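Local structure of D7 protein (Anopheles stephensi, 3NHI) at residues R73-Y78 with K90-Y95; E209-F214 with E221-V226. The protein binds and sequesters cysteinyl leukotrienes and thromboxane A2 analogues as a secreted mosquito salivary protein, and so blunts the host response to blood feeding. All blocks are in the same frame, centred on the assembly; numbering follows the deposited sequence. Where two conformers were deposited one is given.

The two contacts lie on opposite sides of the centre of a mainly helical chain. Their centres are 40 Å apart and their nearest atoms about 18 Å apart, so they do not touch. Contact 1 comes first along the chain and closes before contact 2 opens. It joins helix 73-85 to helix 89-101, in the half of the protein that holds the bound fatty acid. Contact 2 joins helix 207-216 to the start of helix 223-231, in the PBP/GOBP-family part of the chain, away from the known ligand-binding residues. Each pairs two consecutive helices across a short connection, through apolar side chains. Only contact 1 reaches the lipid pocket, through Tyr95.

Contact 1: R73-Y78 with K90-Y95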
ATOM      1  N   ARG A  73      19.559  -5.294  -5.296  1.00  6.40           N
ATOM      2  CA  ARG A  73      18.145  -5.205  -5.658  1.00  6.24           C
ATOM      3  C   ARG A  73      17.881  -4.101  -6.664  1.00  6.05           C
ATOM      4  O   ARG A  73      16.905  -4.172  -7.409  1.00  5.83           O
ATOM      5  CB  ARG A  73      17.260  -5.023  -4.427  1.00  5.88           C
ATOM      6  CG  ARG A  73      17.251  -6.256  -3.528  1.00  5.58           C
ATOM      7  CD  ARG A  73      16.394  -6.043  -2.297  1.00  6.39           C
ATOM      8  NE  ARG A  73      16.409  -7.222  -1.424  1.00  8.07           N
ATOM      9  CZ  ARG A  73      15.813  -7.280  -0.239  1.00  8.53           C
ATOM     10  NH1 ARG A  73      15.184  -6.227   0.256  1.00  7.75           N
ATOM     11  NH2 ARG A  73      15.852  -8.394   0.475  1.00 10.45           N
ATOM     12  N   ILE A  74      18.762  -3.107  -6.721  1.00  5.93           N
ATOM     13  CA  ILE A  74      18.563  -1.975  -7.628  1.00  5.91           C
ATOM     14  C   ILE A  74      18.598  -2.419  -9.099  1.00  6.03           C
ATOM     15  O   ILE A  74      17.693  -2.083  -9.870  1.00  5.63           O
ATOM     16  CB  ILE A  74      19.518  -0.781  -7.287  1.00  6.28           C
ATOM     17  CG1 ILE A  74      18.899   0.081  -6.184  1.00  7.40           C
ATOM     18  CG2 ILE A  74      19.810   0.089  -8.517  1.00  7.08           C
ATOM     19  CD1 ILE A  74      18.573  -0.670  -4.902  1.00 10.67           C
ATOM     20  N   PRO A  75      19.609  -3.210  -9.495  1.00  5.93           N
ATOM     21  CA  PRO A  75      19.562  -3.709 -10.872  1.00  6.21           C
ATOM     22  C   PRO A  75      18.367  -4.632 -11.153  1.00  6.25           C
ATOM     23  O   PRO A  75      17.883  -4.658 -12.281  1.00  6.78           O
ATOM     24  CB  PRO A  75      20.895  -4.460 -11.017  1.00  6.86           C
ATOM     25  CG  PRO A  75      21.805  -3.737 -10.073  1.00  6.87           C
ATOM     26  CD  PRO A  75      20.929  -3.455  -8.874  1.00  6.28           C
ATOM     27  N   VAL A  76      17.884  -5.366 -10.150  1.00  5.90           N
ATOM     28  CA  VAL A  76      16.706  -6.218 -10.339  1.00  5.93           C
ATOM     29  C   VAL A  76      15.471  -5.348 -10.611  1.00  5.40           C
ATOM     30  O   VAL A  76      14.691  -5.623 -11.529  1.00  6.35           O
ATOM     31  CB  VAL A  76      16.480  -7.156  -9.131  1.00  5.94           C
ATOM     32  CG1 VAL A  76      15.180  -7.934  -9.270  1.00  6.71           C
ATOM     33  CG2 VAL A  76      17.660  -8.120  -8.959  1.00  6.52           C
ATOM     34  N   GLN A  77      15.302  -4.295  -9.810  1.00  5.57           N
ATOM     35  CA  GLN A  77      14.210  -3.352 -10.002  1.00  5.30           C
ATOM     36  C   GLN A  77      14.280  -2.736 -11.395  1.00  5.89           C
ATOM     37  O   GLN A  77      13.269  -2.645 -12.093  1.00  5.90           O
ATOM     38  CB  GLN A  77      14.264  -2.254  -8.937  1.00  5.24           C
ATOM     39  CG  GLN A  77      13.122  -1.239  -9.032  1.00  4.91           C
ATOM     40  CD  GLN A  77      11.750  -1.815  -8.681  1.00  5.94           C
ATOM     41  OE1 GLN A  77      11.633  -2.828  -7.997  1.00  5.00           O
ATOM     42  NE2 GLN A  77      10.704  -1.152  -9.147  1.00  4.96           N
ATOM     43  N   TYR A  78      15.476  -2.310 -11.783  1.00  6.33           N
ATOM     44  CA  TYR A  78      15.702  -1.786 -13.126  1.00  6.66           C
ATOM     45  C   TYR A  78      15.327  -2.774 -14.223  1.00  6.64           C
ATOM     46  O   TYR A  78      14.578  -2.432 -15.141  1.00  6.72           O
ATOM     47  CB  TYR A  78      17.169  -1.377 -13.282  1.00  6.93           C
ATOM     48  CG  TYR A  78      17.597  -1.110 -14.714  1.00  7.85           C
ATOM     49  CD1 TYR A  78      16.983  -0.110 -15.470  1.00  8.17           C
ATOM     50  CD2 TYR A  78      18.631  -1.838 -15.299  1.00  8.15           C
ATOM     51  CE1 TYR A  78      17.376   0.148 -16.777  1.00 10.57           C
ATOM     52  CE2 TYR A  78      19.038  -1.581 -16.618  1.00  9.08           C
ATOM     53  CZ  TYR A  78      18.401  -0.586 -17.337  1.00  9.74           C
ATOM     54  OH  TYR A  78      18.792  -0.314 -18.629  1.00 13.59           O
ATOM     55  N   LYS A  90      24.349   2.163 -17.209  1.00 10.75           N
ATOM     56  CA  LYS A  90      25.508   2.783 -16.574  1.00 10.78           C
ATOM     57  C   LYS A  90      25.128   3.485 -15.266  1.00  9.88           C
ATOM     58  O   LYS A  90      25.808   3.314 -14.243  1.00  9.45           O
ATOM     59  CB  LYS A  90      26.191   3.762 -17.540  1.00 11.24           C
ATOM     60  CG  LYS A  90      27.394   4.487 -16.952  1.00 14.06           C
ATOM     61  CD  LYS A  90      28.203   5.197 -18.029  1.00 18.54           C
ATOM     62  CE  LYS A  90      29.443   5.873 -17.444  1.00 21.17           C
ATOM     63  NZ  LYS A  90      29.115   7.071 -16.613  1.00 23.56           N
ATOM     64  N   GLU A  91      24.041   4.257 -15.302  1.00  9.24           N
ATOM     65  CA  GLU A  91      23.579   5.013 -14.133  0.50  9.13           C
ATOM     66  C   GLU A  91      23.060   4.075 -13.046  1.00  8.49           C
ATOM     67  O   GLU A  91      23.282   4.303 -11.858  1.00  8.02           O
ATOM     68  CB  GLU A  91      22.506   6.031 -14.537  0.50  9.51           C
ATOM     69  CG  GLU A  91      23.059   7.222 -15.304  0.50 11.41           C
ATOM     70  CD  GLU A  91      21.982   8.103 -15.910  0.50 13.60           C
ATOM     71  OE1 GLU A  91      22.246   8.716 -16.972  0.50 13.78           O
ATOM     72  OE2 GLU A  91      20.875   8.184 -15.333  0.50 15.00           O
ATOM     73  N   VAL A  92      22.363   3.022 -13.462  1.00  7.81           N
ATOM     74  CA  VAL A  92      21.865   2.005 -12.538  1.00  7.28           C
ATOM     75  C   VAL A  92      23.010   1.349 -11.753  1.00  6.94           C
ATOM     76  O   VAL A  92      22.922   1.192 -10.531  1.00  6.70           O
ATOM     77  CB  VAL A  92      21.029   0.949 -13.294  1.00  6.74           C
ATOM     78  CG1 VAL A  92      20.656  -0.220 -12.383  1.00  7.72           C
ATOM     79  CG2 VAL A  92      19.765   1.589 -13.874  1.00  7.40           C
ATOM     80  N   THR A  93      24.079   0.978 -12.453  1.00  7.00           N
ATOM     81  CA  THR A  93      25.280   0.441 -11.814  1.00  7.82           C
ATOM     82  C   THR A  93      25.884   1.440 -10.817  1.00  7.21           C
ATOM     83  O   THR A  93      26.293   1.060  -9.716  1.00  7.44           O
ATOM     84  CB  THR A  93      26.294   0.049 -12.896  1.00  7.97           C
ATOM     85  OG1 THR A  93      25.831  -1.153 -13.520  1.00  9.42           O
ATOM     86  CG2 THR A  93      27.700  -0.174 -12.324  1.00 10.06           C
ATOM     87  N   GLU A  94      25.930   2.715 -11.207  1.00  6.83           N
ATOM     88  CA  GLU A  94      26.466   3.749 -10.330  1.00  7.34           C
ATOM     89  C   GLU A  94      25.607   3.901  -9.069  1.00  6.34           C
ATOM     90  O   GLU A  94      26.140   4.070  -7.972  1.00  6.41           O
ATOM     91  CB  GLU A  94      26.621   5.087 -11.079  1.00  7.78           C
ATOM     92  CG  GLU A  94      27.742   5.085 -12.145  1.00 11.18           C
ATOM     93  CD  GLU A  94      27.602   6.171 -13.218  1.00 15.64           C
ATOM     94  OE1 GLU A  94      26.544   6.839 -13.325  1.00 16.85           O
ATOM     95  OE2 GLU A  94      28.566   6.334 -13.995  1.00 19.16           O
ATOM     96  N   TYR A  95      24.285   3.807  -9.223  1.00  5.99           N
ATOM     97  CA  TYR A  95      23.357   3.871  -8.087  1.00  5.43           C
ATOM     98  C   TYR A  95      23.565   2.680  -7.145  1.00  5.66           C
ATOM     99  O   TYR A  95      23.699   2.851  -5.936  1.00  5.62           O
ATOM    100  CB  TYR A  95      21.932   3.919  -8.641  1.00  5.35           C
ATOM    101  CG  TYR A  95      20.784   4.104  -7.673  1.00  5.12           C
ATOM    102  CD1 TYR A  95      20.941   4.686  -6.412  1.00  5.93           C
ATOM    103  CD2 TYR A  95      19.498   3.716  -8.061  1.00  6.34           C
ATOM    104  CE1 TYR A  95      19.833   4.857  -5.569  1.00  5.76           C
ATOM    105  CE2 TYR A  95      18.410   3.878  -7.227  1.00  5.79           C
ATOM    106  CZ  TYR A  95      18.581   4.437  -5.986  1.00  5.42           C
ATOM    107  OH  TYR A  95      17.470   4.595  -5.189  1.00  6.11           O
TER
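Ile74, Pro75 and Tyr78 meet Val92 and Tyr95 in an antiparallel helical hairpin of the lipid-binding, odorant-binding-protein-like half of the chain. Helices 73-85 and 89-101 form its two arms. The axes of the two segments come within 9.2 Å, and their N-to-C directions are 150° apart, close to antiparallel. Pro75 and Val92 are nearest in register, with CA atoms 6.4 Å apart.

Val92 lies at the middle of the contact. Its CG2 sits over one face of the Tyr78 ring, offset toward the rim, in a CH-pi contact 3.7 Å from the ring centroid. Val92 CG1, anti to the backbone N (chi1 172°), touches Tyr78 CB and lies 4.0 Å from both Pro75 CA and Ile74 CG2. The Tyr78 hydroxyl reaches past Val92 and is hydrogen-bonded to the backbone oxygen of Ser87, in the turn between the helices.

One turn along helix 89-101, Tyr95 crosses Ile74 at about a right angle. Its OH is hydrogen-bonded to Tyr116 OH, and its ring meets Phe123, both on helix 109-130. The Tyr95 side chain is also about 4 Å from the bound hydroxy fatty acid, so the hairpin backs onto the pocket here. Ile74 CG1 lies over one face of the Tyr95 ring, offset toward the rim, while Ile74 CG2 packs 3.7 Å from Tyr95 CD2.

Contact 2: E209-F214 with E221-V226; sequences EIVRDF and ELEPEV
Val226 CG2 makes a CH-pi contact with Phe214. This CG2 methyl lies over the centre of one Phe214 ring face, 3.5 Å from the centroid and 5° off the ring normal. All six ring carbons are therefore at similar distances from it. The backbone oxygen of Ile210 lies at the ring edge, in plane.

The other contacts are apolar. Val226 CG1, the second branch, touches Val211 CG2 and Ile210 CG2, each at 3.9 Å. Val226 thus fits among three side chains of helix 207-216. This is the corner between consecutive helices in the PBP/GOBP-family region, where a short turn brings the start of helix 223-231 back against its predecessor. Leu222, in the 3-10 turn just before that helix, adds CD1 at 4.3 Å from Phe214 CD2. Helix 251-266 also packs on Phe214, through His253 and Phe254.

A charged side chain also takes part. Glu223, extended beyond CG, crosses Val211, and its CG and carboxylate carbon CD both lie 3.7 Å from Val211 CG1. Its carboxylate has a polar partner one turn on: Glu223 OE1 forms a salt bridge with Arg227 NH2.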
ATOM      1  N   GLU A 209      -3.059  -4.599  11.061  1.00  5.26           N
ATOM      2  CA  GLU A 209      -3.596  -3.876   9.911  0.50  5.51           C
ATOM      3  C   GLU A 209      -5.116  -3.838   9.934  1.00  5.45           C
ATOM      4  O   GLU A 209      -5.728  -2.825   9.591  1.00  6.17           O
ATOM      5  CB  GLU A 209      -3.094  -4.472   8.594  0.50  5.54           C
ATOM      6  CG  GLU A 209      -1.611  -4.254   8.338  0.50  5.77           C
ATOM      7  CD  GLU A 209      -1.190  -2.794   8.454  0.50  7.84           C
ATOM      8  OE1 GLU A 209      -0.035  -2.551   8.852  0.50 10.09           O
ATOM      9  OE2 GLU A 209      -1.995  -1.894   8.134  0.50  8.08           O
ATOM     10  N   ILE A 210      -5.730  -4.943  10.336  1.00  5.54           N
ATOM     11  CA  ILE A 210      -7.186  -4.951  10.481  1.00  5.78           C
ATOM     12  C   ILE A 210      -7.601  -4.008  11.623  1.00  5.64           C
ATOM     13  O   ILE A 210      -8.540  -3.216  11.467  1.00  5.85           O
ATOM     14  CB  ILE A 210      -7.731  -6.384  10.637  1.00  5.68           C
ATOM     15  CG1 ILE A 210      -7.395  -7.192   9.373  1.00  6.22           C
ATOM     16  CG2 ILE A 210      -9.235  -6.383  10.924  1.00  7.71           C
ATOM     17  CD1 ILE A 210      -7.818  -8.679   9.421  1.00  8.00           C
ATOM     18  N   VAL A 211      -6.881  -4.053  12.748  1.00  5.76           N
ATOM     19  CA  VAL A 211      -7.130  -3.118  13.843  1.00  6.27           C
ATOM     20  C   VAL A 211      -7.018  -1.673  13.356  1.00  5.86           C
ATOM     21  O   VAL A 211      -7.857  -0.845  13.716  1.00  6.07           O
ATOM     22  CB  VAL A 211      -6.195  -3.382  15.038  1.00  6.05           C
ATOM     23  CG1 VAL A 211      -6.277  -2.262  16.074  1.00  6.81           C
ATOM     24  CG2 VAL A 211      -6.549  -4.723  15.683  1.00  7.43           C
ATOM     25  N   ARG A 212      -6.013  -1.371  12.526  1.00  5.62           N
ATOM     26  CA  ARG A 212      -5.817  -0.009  12.009  1.00  5.66           C
ATOM     27  C   ARG A 212      -7.077   0.499  11.302  1.00  5.29           C
ATOM     28  O   ARG A 212      -7.452   1.662  11.451  1.00  5.44           O
ATOM     29  CB  ARG A 212      -4.619   0.045  11.067  1.00  5.73           C
ATOM     30  CG  ARG A 212      -4.214   1.449  10.634  1.00  7.23           C
ATOM     31  CD  ARG A 212      -2.979   1.336   9.761  1.00  8.22           C
ATOM     32  NE  ARG A 212      -2.377   2.628   9.420  1.00  9.21           N
ATOM     33  CZ  ARG A 212      -2.619   3.289   8.296  1.00  9.05           C
ATOM     34  NH1 ARG A 212      -3.490   2.818   7.416  1.00  7.34           N
ATOM     35  NH2 ARG A 212      -1.999   4.432   8.056  1.00  9.63           N
ATOM     36  N   ASP A 213      -7.748  -0.388  10.570  1.00  5.20           N
ATOM     37  CA  ASP A 213      -8.976  -0.004   9.875  1.00  5.18           C
ATOM     38  C   ASP A 213     -10.125   0.340  10.821  1.00  5.14           C
ATOM     39  O   ASP A 213     -10.951   1.211  10.509  1.00  5.85           O
ATOM     40  CB  ASP A 213      -9.404  -1.092   8.889  1.00  4.83           C
ATOM     41  CG  ASP A 213      -8.661  -1.017   7.569  1.00  4.94           C
ATOM     42  OD1 ASP A 213      -7.799  -0.136   7.406  1.00  6.10           O
ATOM     43  OD2 ASP A 213      -8.978  -1.825   6.680  1.00  5.07           O
ATOM     44  N   PHE A 214     -10.196  -0.338  11.970  1.00  5.30           N
ATOM     45  CA  PHE A 214     -11.165   0.037  13.003  1.00  5.88           C
ATOM     46  C   PHE A 214     -10.780   1.357  13.677  1.00  5.96           C
ATOM     47  O   PHE A 214     -11.649   2.183  13.982  1.00  6.04           O
ATOM     48  CB  PHE A 214     -11.326  -1.083  14.039  1.00  5.98           C
ATOM     49  CG  PHE A 214     -12.139  -2.246  13.553  1.00  5.56           C
ATOM     50  CD1 PHE A 214     -11.583  -3.206  12.708  1.00  5.73           C
ATOM     51  CD2 PHE A 214     -13.467  -2.381  13.934  1.00  6.20           C
ATOM     52  CE1 PHE A 214     -12.346  -4.291  12.262  1.00  6.26           C
ATOM     53  CE2 PHE A 214     -14.231  -3.463  13.501  1.00  6.18           C
ATOM     54  CZ  PHE A 214     -13.667  -4.417  12.659  1.00  6.94           C
ATOM     55  N   GLU A 221     -11.792   1.647  20.643  1.00  8.21           N
ATOM     56  CA  GLU A 221     -12.208   0.862  21.801  1.00  8.44           C
ATOM     57  C   GLU A 221     -12.521  -0.601  21.454  1.00  8.29           C
ATOM     58  O   GLU A 221     -12.600  -1.443  22.350  1.00  8.36           O
ATOM     59  CB  GLU A 221     -13.386   1.522  22.539  1.00  8.92           C
ATOM     60  CG  GLU A 221     -14.740   1.453  21.845  1.00 10.29           C
ATOM     61  CD  GLU A 221     -14.986   2.578  20.850  1.00 11.54           C
ATOM     62  OE1 GLU A 221     -14.024   3.192  20.339  1.00 11.98           O
ATOM     63  OE2 GLU A 221     -16.173   2.839  20.562  1.00 14.85           O
ATOM     64  N   LEU A 222     -12.698  -0.894  20.165  1.00  7.78           N
ATOM     65  CA  LEU A 222     -13.025  -2.254  19.723  1.00  7.90           C
ATOM     66  C   LEU A 222     -11.795  -3.123  19.491  1.00  7.79           C
ATOM     67  O   LEU A 222     -11.932  -4.311  19.222  1.00  7.99           O
ATOM     68  CB  LEU A 222     -13.909  -2.229  18.463  1.00  7.93           C
ATOM     69  CG  LEU A 222     -15.293  -1.591  18.593  1.00  8.94           C
ATOM     70  CD1 LEU A 222     -16.069  -1.741  17.287  1.00  8.40           C
ATOM     71  CD2 LEU A 222     -16.084  -2.197  19.753  1.00 10.62           C
ATOM     72  N   GLU A 223     -10.597  -2.552  19.631  1.00  7.59           N
ATOM     73  CA  GLU A 223      -9.378  -3.317  19.362  1.00  7.97           C
ATOM     74  C   GLU A 223      -9.340  -4.711  20.020  1.00  7.96           C
ATOM     75  O   GLU A 223      -9.057  -5.691  19.328  1.00  7.98           O
ATOM     76  CB  GLU A 223      -8.106  -2.505  19.667  1.00  7.96           C
ATOM     77  CG  GLU A 223      -6.844  -3.357  19.564  1.00  9.22           C
ATOM     78  CD  GLU A 223      -5.551  -2.580  19.660  1.00 11.99           C
ATOM     79  OE1 GLU A 223      -4.507  -3.191  19.373  1.00 14.65           O
ATOM     80  OE2 GLU A 223      -5.573  -1.383  20.001  1.00 15.20           O
ATOM     81  N   PRO A 224      -9.612  -4.810  21.344  1.00  8.22           N
ATOM     82  CA  PRO A 224      -9.548  -6.149  21.944  1.00  8.29           C
ATOM     83  C   PRO A 224     -10.537  -7.134  21.330  1.00  8.28           C
ATOM     84  O   PRO A 224     -10.220  -8.329  21.249  1.00  9.00           O
ATOM     85  CB  PRO A 224      -9.879  -5.909  23.425  1.00  8.59           C
ATOM     86  CG  PRO A 224      -9.666  -4.462  23.646  1.00 10.22           C
ATOM     87  CD  PRO A 224      -9.881  -3.763  22.350  1.00  8.62           C
ATOM     88  N   GLU A 225     -11.700  -6.646  20.885  1.00  7.91           N
ATOM     89  CA  GLU A 225     -12.714  -7.501  20.263  0.50  8.34           C
ATOM     90  C   GLU A 225     -12.287  -7.934  18.866  1.00  7.60           C
ATOM     91  O   GLU A 225     -12.507  -9.072  18.474  1.00  7.29           O
ATOM     92  CB  GLU A 225     -14.075  -6.796  20.192  0.50  8.74           C
ATOM     93  CG  GLU A 225     -14.633  -6.354  21.536  0.50 11.56           C
ATOM     94  CD  GLU A 225     -14.555  -7.428  22.604  0.50 13.94           C
ATOM     95  OE1 GLU A 225     -15.328  -8.408  22.520  0.50 16.62           O
ATOM     96  OE2 GLU A 225     -13.733  -7.275  23.543  0.50 14.47           O
ATOM     97  N   VAL A 226     -11.670  -7.016  18.122  1.00  7.08           N
ATOM     98  CA  VAL A 226     -11.154  -7.330  16.790  1.00  7.23           C
ATOM     99  C   VAL A 226     -10.109  -8.441  16.923  1.00  7.16           C
ATOM    100  O   VAL A 226     -10.162  -9.448  16.220  1.00  7.06           O
ATOM    101  CB  VAL A 226     -10.549  -6.088  16.108  1.00  6.82           C
ATOM    102  CG1 VAL A 226      -9.895  -6.466  14.772  1.00  7.18           C
ATOM    103  CG2 VAL A 226     -11.617  -5.014  15.910  1.00  8.30           C
TER